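Cytochrome c' (Thermochromatium tepidum, PDB 3VRC) carries a covalently bound heme c and probably takes part in electron transfer in a thermophilic purple photosynthetic bacterium. Local coordinates at the interface of chains A and B. Coordinates in Å, arbitrary orientation; residue numbers count along the deposited sequence, not the author numbering. Chains: chain A/B, Cytochrome c'.

Contact 1: the interface of chains A and B. Residues chain A 11, 14-15, 49, 52, 54, 57; chain B 14, 17-18, 21.
B:Phe18 drives its ring into chain A between A:Gly15, A:Ile49, A:Ser52 and A:Met54. With CG anti to its own backbone N (chi1 -152°), the side chain enters the partner subunit. From CB outward, CG meets the alpha-carbon of A:Gly15, over one face of the ring, displaced toward the rim, 3.8 Å from the centroid in a CH-pi contact. On one flank CD1 comes 3.5 Å from that CA, and with CE1 turns its edge, in the ring plane, to the carbonyl oxygen of A:Thr11. Along the other flank CD2 touches CG1 of A:Ile49, and CE2 reaches CG1 and CG2, the two side chains crossing obliquely. CZ, at the tip, sits 3.3 Å from the hydroxyl OG of A:Ser52, again in the ring plane, and 3.8 Å from CG of A:Met54, whose side chain crosses at about a right angle. OG of A:Ser52 donates within its own chain to O of A:Ile49 at 2.7 Å, which should steady it beside the ring edge.

One turn further along, the indole of B:Trp21 receives two methyls on the same face, both displaced toward the rim: CG2 of A:Thr11 by CG and CD2, and CD2 of A:Leu57 by CE2 and, at 3.7 Å, CZ2. CH2 of B:Trp21 lies 3.3 Å from the carbonyl oxygen of A:Ser52, in contact without bonding. At the other end A:Ala14 CB packs on B:Ala14. No polar atoms bond across this patch. It lies where helix 5-31 of each subunit crosses its twin, with the end of helix 36-50 and the 3-10 turn 54-57 of chain A completing the socket.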
ATOM      1  N   THR A  11       8.583   1.753   6.200  1.00 10.22           N
ATOM      2  CA  THR A  11       7.152   1.502   5.984  1.00  9.69           C
ATOM      3  C   THR A  11       6.456   2.722   5.402  1.00  8.57           C
ATOM      4  O   THR A  11       5.617   2.589   4.494  1.00  8.81           O
ATOM      5  CB  THR A  11       6.496   1.040   7.305  1.00 11.75           C
ATOM      6  OG1 THR A  11       7.155  -0.161   7.724  1.00 13.41           O
ATOM      7  CG2 THR A  11       4.997   0.683   7.059  1.00 11.08           C
ATOM      8  N   ALA A  14       7.362   2.925   1.833  1.00  9.27           N
ATOM      9  CA  ALA A  14       6.631   1.931   1.070  1.00  8.95           C
ATOM     10  C   ALA A  14       5.223   2.401   0.728  1.00  7.96           C
ATOM     11  O   ALA A  14       4.712   2.217  -0.368  1.00  8.89           O
ATOM     12  CB  ALA A  14       6.574   0.609   1.823  1.00  9.98           C
ATOM     13  N   GLY A  15       4.526   2.986   1.719  1.00  8.55           N
ATOM     14  CA  GLY A  15       3.176   3.474   1.478  1.00  8.41           C
ATOM     15  C   GLY A  15       3.115   4.526   0.381  1.00  7.47           C
ATOM     16  O   GLY A  15       2.282   4.511  -0.520  1.00  7.79           O
ATOM     17  N   ILE A  49      -4.400   3.538   1.597  1.00  7.99           N
ATOM     18  CA  ILE A  49      -3.127   3.948   2.155  1.00  8.30           C
ATOM     19  C   ILE A  49      -3.266   5.332   2.823  1.00  7.27           C
ATOM     20  O   ILE A  49      -2.712   5.551   3.913  1.00  8.06           O
ATOM     21  CB  ILE A  49      -2.006   3.871   1.109  1.00  8.48           C
ATOM     22  CG1 ILE A  49      -1.812   2.401   0.694  1.00  9.01           C
ATOM     23  CG2 ILE A  49      -0.730   4.484   1.674  1.00  9.28           C
ATOM     24  CD1 ILE A  49      -0.708   2.193  -0.365  1.00 10.05           C
ATOM     25  N   SER A  52      -4.640   4.965   6.443  1.00  9.34           N
ATOM     26  CA  SER A  52      -4.086   3.820   7.149  1.00 10.20           C
ATOM     27  C   SER A  52      -3.324   4.217   8.383  1.00  9.97           C
ATOM     28  O   SER A  52      -2.621   3.391   8.949  1.00 12.29           O
ATOM     29  CB  SER A  52      -3.174   3.027   6.164  1.00 11.96           C
ATOM     30  OG  SER A  52      -2.029   3.741   5.810  1.00 11.56           O
ATOM     31  N   MET A  54      -0.819   6.529   8.786  1.00  9.61           N
ATOM     32  CA  MET A  54       0.623   6.686   8.539  1.00 10.04           C
ATOM     33  C   MET A  54       1.294   7.714   9.480  1.00  9.87           C
ATOM     34  O   MET A  54       2.513   7.645   9.611  1.00 10.55           O
ATOM     35  CB  MET A  54       0.892   7.062   7.090  1.00 11.27           C
ATOM     36  CG  MET A  54       0.600   5.907   6.118  1.00 11.82           C
ATOM     37  SD  MET A  54       0.835   6.348   4.391  1.00 10.85           S
ATOM     38  CE  MET A  54       2.599   6.662   4.338  1.00 12.42           C
ATOM     39  N   LEU A  57       3.863   6.417  11.792  1.00 10.90           N
ATOM     40  CA  LEU A  57       5.182   6.073  11.220  1.00 11.48           C
ATOM     41  C   LEU A  57       6.167   7.264  11.411  1.00 11.10           C
ATOM     42  O   LEU A  57       7.275   7.178  10.861  1.00 11.57           O
ATOM     43  CB  LEU A  57       5.057   5.629   9.769  1.00 11.18           C
ATOM     44  CG  LEU A  57       4.113   4.392   9.592  1.00 11.00           C
ATOM     45  CD1 LEU A  57       3.861   4.185   8.135  1.00 12.35           C
ATOM     46  CD2 LEU A  57       4.679   3.171  10.311  1.00 13.68           C
TER
ATOM     47  N   ALA B  14       7.446  -2.685  -1.938  1.00  8.49           N
ATOM     48  CA  ALA B  14       6.692  -1.684  -1.190  1.00  8.42           C
ATOM     49  C   ALA B  14       5.290  -2.197  -0.885  1.00  7.90           C
ATOM     50  O   ALA B  14       4.761  -2.013   0.243  1.00  8.97           O
ATOM     51  CB  ALA B  14       6.621  -0.367  -1.973  1.00  9.41           C
ATOM     52  N   ALA B  17       5.498  -4.862   1.885  1.00  8.62           N
ATOM     53  CA  ALA B  17       5.858  -4.301   3.172  1.00  9.27           C
ATOM     54  C   ALA B  17       4.658  -3.569   3.772  1.00  8.86           C
ATOM     55  O   ALA B  17       4.414  -3.649   4.969  1.00  8.87           O
ATOM     56  CB  ALA B  17       6.996  -3.334   3.008  1.00 10.81           C
ATOM     57  N   PHE B  18       3.898  -2.844   2.928  1.00  8.41           N
ATOM     58  CA  PHE B  18       2.814  -2.086   3.483  1.00  8.66           C
ATOM     59  C   PHE B  18       1.664  -2.990   3.892  1.00  8.91           C
ATOM     60  O   PHE B  18       1.001  -2.738   4.916  1.00  9.03           O
ATOM     61  CB  PHE B  18       2.376  -0.975   2.477  1.00  9.60           C
ATOM     62  CG  PHE B  18       1.796   0.194   3.204  1.00  8.65           C
ATOM     63  CD1 PHE B  18       2.607   1.065   3.901  1.00  9.12           C
ATOM     64  CD2 PHE B  18       0.415   0.441   3.244  1.00  8.09           C
ATOM     65  CE1 PHE B  18       2.119   2.153   4.603  1.00  9.54           C
ATOM     66  CE2 PHE B  18      -0.080   1.515   3.943  1.00  8.59           C
ATOM     67  CZ  PHE B  18       0.757   2.366   4.635  1.00  8.95           C
ATOM     68  N   TRP B  21       2.630  -4.445   7.330  1.00  9.11           N
ATOM     69  CA  TRP B  21       2.419  -3.540   8.467  1.00  8.98           C
ATOM     70  C   TRP B  21       0.942  -3.570   8.884  1.00  8.72           C
ATOM     71  O   TRP B  21       0.637  -3.633  10.087  1.00  9.43           O
ATOM     72  CB  TRP B  21       2.810  -2.128   8.031  1.00  9.34           C
ATOM     73  CG  TRP B  21       2.565  -1.124   9.109  1.00  9.49           C
ATOM     74  CD1 TRP B  21       2.940  -1.170  10.401  1.00 10.12           C
ATOM     75  CD2 TRP B  21       1.836   0.111   8.982  1.00  9.93           C
ATOM     76  NE1 TRP B  21       2.483  -0.084  11.110  1.00 11.23           N
ATOM     77  CE2 TRP B  21       1.822   0.722  10.257  1.00 10.42           C
ATOM     78  CE3 TRP B  21       1.213   0.759   7.906  1.00 10.77           C
ATOM     79  CZ2 TRP B  21       1.189   1.954  10.478  1.00 11.53           C
ATOM     80  CZ3 TRP B  21       0.562   1.964   8.131  1.00 12.19           C
ATOM     81  CH2 TRP B  21       0.566   2.540   9.405  1.00 11.95           C
TER

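Contact 2: the interface of chains A and B. Residues chain A 18, 22, 41, 44-45, 48-49; chain B 48-49, 51-52.
A:Val45 packs against B:Ala48 and B:Ser52 where the helices 36-50 of two cytochrome c' subunits meet; this is the class II c-type cytochrome family, whose subunits are four-helix bundles. Van der Waals packing makes up most of the patch. CG2 of A:Val45, anti to the carbonyl carbon while CG1 is anti to the backbone N (chi1 173°), points into chain B and lies 3.7 Å from CB of B:Ser52. The methyl CB of B:Ala48 fits 3.7 Å from CA of A:Val45. Near the two-fold axis the methyls of A:Ala48 and B:Ala48 face each other at 4.1 Å between their CB atoms. Farther along, in the two-fold twin of the B:Phe18–A:Ile49 packing, CG1 and CG2 of B:Ile49 both press on CE2 of A:Phe18 from one side, CG2 at 3.8 Å.

Other methyls rest on backbone carbonyl oxygens: CG2 of A:Val45 lies 3.5 Å from O of B:Ala48, CB of B:Ala48 is close to O of A:Asn44, and at the opposite end CB of A:Ala41 approaches O of B:Asn51.

Direct polar bonds across the patch are absent, and a water does the bridging: it sits 2.8 Å from O of A:Ala41 and 2.7 Å from O of B:Ala48, linking two backbone carbonyls of opposite chains.

A hydrogen bond within chain A frames the packing. The side-chain amide ND2 of A:Asn22 bonds O of A:Phe18, one turn back in helix 5-31; the bond is fairly straight, 164° at the hydrogen, and the oxygen lies near the amide plane, although the nitrogen stands above the carbonyl plane. This fixes the amide's orientation; its OD1 merely skirts CB of B:Ser52.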
ATOM      1  N   PHE A  18       3.931   3.035  -3.059  1.00  8.37           N
ATOM      2  CA  PHE A  18       2.873   2.206  -3.620  1.00  8.35           C
ATOM      3  C   PHE A  18       1.683   3.038  -4.034  1.00  7.86           C
ATOM      4  O   PHE A  18       1.040   2.809  -5.079  1.00  8.41           O
ATOM      5  CB  PHE A  18       2.481   1.070  -2.663  1.00  8.83           C
ATOM      6  CG  PHE A  18       1.899  -0.107  -3.408  1.00  8.02           C
ATOM      7  CD1 PHE A  18       2.731  -0.942  -4.167  1.00  8.70           C
ATOM      8  CD2 PHE A  18       0.547  -0.373  -3.397  1.00  8.26           C
ATOM      9  CE1 PHE A  18       2.212  -2.008  -4.850  1.00  9.21           C
ATOM     10  CE2 PHE A  18       0.027  -1.428  -4.111  1.00  8.87           C
ATOM     11  CZ  PHE A  18       0.845  -2.232  -4.873  1.00  8.88           C
ATOM     12  N   ASN A  22      -0.010   3.583  -8.053  1.00  7.85           N
ATOM     13  CA  ASN A  22      -1.422   3.584  -8.348  1.00  7.89           C
ATOM     14  C   ASN A  22      -1.917   4.896  -8.889  1.00  8.01           C
ATOM     15  O   ASN A  22      -2.768   4.911  -9.786  1.00  8.85           O
ATOM     16  CB  ASN A  22      -2.185   3.070  -7.100  1.00  8.30           C
ATOM     17  CG  ASN A  22      -2.037   1.551  -7.008  1.00  8.15           C
ATOM     18  OD1 ASN A  22      -2.785   0.813  -7.662  1.00  9.61           O
ATOM     19  ND2 ASN A  22      -1.068   1.101  -6.249  1.00  8.77           N
ATOM     20  N   ALA A  41      -9.607  -0.103  -8.854  1.00  9.45           N
ATOM     21  CA  ALA A  41      -8.588  -0.819  -8.096  1.00  9.49           C
ATOM     22  C   ALA A  41      -7.484   0.149  -7.604  1.00  8.48           C
ATOM     23  O   ALA A  41      -6.983   0.066  -6.474  1.00  9.10           O
ATOM     24  CB  ALA A  41      -7.963  -1.933  -8.918  1.00 10.25           C
ATOM     25  N   ASN A  44      -8.773   2.572  -4.932  1.00  8.43           N
ATOM     26  CA  ASN A  44      -8.927   1.910  -3.645  1.00  8.07           C
ATOM     27  C   ASN A  44      -7.615   1.835  -2.913  1.00  7.92           C
ATOM     28  O   ASN A  44      -7.555   1.974  -1.689  1.00  8.41           O
ATOM     29  CB  ASN A  44      -9.533   0.523  -3.795  1.00  9.58           C
ATOM     30  CG  ASN A  44     -11.009   0.607  -4.126  1.00 10.09           C
ATOM     31  OD1 ASN A  44     -11.639   1.650  -3.992  1.00 10.83           O
ATOM     32  ND2 ASN A  44     -11.569  -0.530  -4.527  1.00 11.56           N
ATOM     33  N   VAL A  45      -6.500   1.611  -3.643  1.00  7.78           N
ATOM     34  CA  VAL A  45      -5.202   1.635  -2.971  1.00  7.77           C
ATOM     35  C   VAL A  45      -4.901   3.024  -2.409  1.00  7.61           C
ATOM     36  O   VAL A  45      -4.444   3.137  -1.282  1.00  7.67           O
ATOM     37  CB  VAL A  45      -4.064   1.217  -3.956  1.00  8.19           C
ATOM     38  CG1 VAL A  45      -2.734   1.435  -3.260  1.00  9.31           C
ATOM     39  CG2 VAL A  45      -4.231  -0.230  -4.363  1.00  8.94           C
ATOM     40  N   ALA A  48      -7.061   3.708   0.603  1.00  8.28           N
ATOM     41  CA  ALA A  48      -6.749   2.866   1.746  1.00  8.49           C
ATOM     42  C   ALA A  48      -5.445   3.320   2.403  1.00  8.14           C
ATOM     43  O   ALA A  48      -5.349   3.452   3.632  1.00  8.81           O
ATOM     44  CB  ALA A  48      -6.698   1.385   1.399  1.00  9.82           C
ATOM     45  N   ILE A  49      -4.400   3.538   1.597  1.00  7.99           N
ATOM     46  CA  ILE A  49      -3.127   3.948   2.155  1.00  8.30           C
ATOM     47  C   ILE A  49      -3.266   5.332   2.823  1.00  7.27           C
ATOM     48  O   ILE A  49      -2.712   5.551   3.913  1.00  8.06           O
ATOM     49  CB  ILE A  49      -2.006   3.871   1.109  1.00  8.48           C
ATOM     50  CG1 ILE A  49      -1.812   2.401   0.694  1.00  9.01           C
ATOM     51  CG2 ILE A  49      -0.730   4.484   1.674  1.00  9.28           C
ATOM     52  CD1 ILE A  49      -0.708   2.193  -0.365  1.00 10.05           C
TER
ATOM     53  N   ALA B  48      -7.030  -3.782  -0.800  1.00  8.23           N
ATOM     54  CA  ALA B  48      -6.718  -2.940  -1.954  1.00  8.63           C
ATOM     55  C   ALA B  48      -5.382  -3.401  -2.593  1.00  7.95           C
ATOM     56  O   ALA B  48      -5.309  -3.536  -3.834  1.00  8.81           O
ATOM     57  CB  ALA B  48      -6.665  -1.469  -1.585  1.00  9.01           C
ATOM     58  N   ILE B  49      -4.362  -3.569  -1.793  1.00  7.53           N
ATOM     59  CA  ILE B  49      -3.061  -3.950  -2.362  1.00  7.96           C
ATOM     60  C   ILE B  49      -3.120  -5.337  -2.988  1.00  7.92           C
ATOM     61  O   ILE B  49      -2.589  -5.549  -4.092  1.00  8.60           O
ATOM     62  CB  ILE B  49      -1.961  -3.834  -1.342  1.00  7.92           C
ATOM     63  CG1 ILE B  49      -1.801  -2.354  -0.896  1.00  8.78           C
ATOM     64  CG2 ILE B  49      -0.639  -4.419  -1.902  1.00  8.72           C
ATOM     65  CD1 ILE B  49      -0.726  -2.130   0.126  1.00  9.69           C
ATOM     66  N   ASN B  51      -5.517  -6.649  -4.535  1.00  8.95           N
ATOM     67  CA  ASN B  51      -6.270  -6.576  -5.697  1.00  9.60           C
ATOM     68  C   ASN B  51      -5.808  -5.475  -6.672  1.00  9.67           C
ATOM     69  O   ASN B  51      -6.527  -5.077  -7.557  1.00 12.09           O
ATOM     70  CB  ASN B  51      -7.768  -6.426  -5.381  1.00 11.60           C
ATOM     71  CG  ASN B  51      -8.278  -7.730  -4.773  1.00 11.63           C
ATOM     72  OD1 ASN B  51      -8.484  -8.707  -5.509  1.00 13.09           O
ATOM     73  ND2 ASN B  51      -8.439  -7.803  -3.482  1.00 12.04           N
ATOM     74  N   SER B  52      -4.549  -5.060  -6.562  1.00 10.12           N
ATOM     75  CA  SER B  52      -4.021  -3.929  -7.307  1.00 10.12           C
ATOM     76  C   SER B  52      -3.308  -4.313  -8.552  1.00 11.74           C
ATOM     77  O   SER B  52      -2.836  -3.399  -9.221  1.00 14.71           O
ATOM     78  CB  SER B  52      -3.079  -3.095  -6.388  1.00 11.02           C
ATOM     79  OG  SER B  52      -1.910  -3.783  -6.046  1.00 10.25           O
TER
HETATM   80  O   HOH W   1      -7.353  -2.430  -5.296  1.00 11.82           O

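The C-alpha centres of contact 1 and contact 2 lie about 11 Å apart on one continuous, two-fold symmetric interface, and both include A:Ile49. Helices 5-31 and 36-50 supply most of both: contact 1 is dominated by the first, contact 2 by the second. Symmetry also ties them, because Phe18 and Ser52 appear in each with the chains exchanged, so each subunit both inserts a phenylalanine and receives one. The result is a largely apolar dimer seam. Two copies form the deposited assembly, and the reciprocal packing is consistent with a genuine dimer, although the structure alone does not establish it in solution.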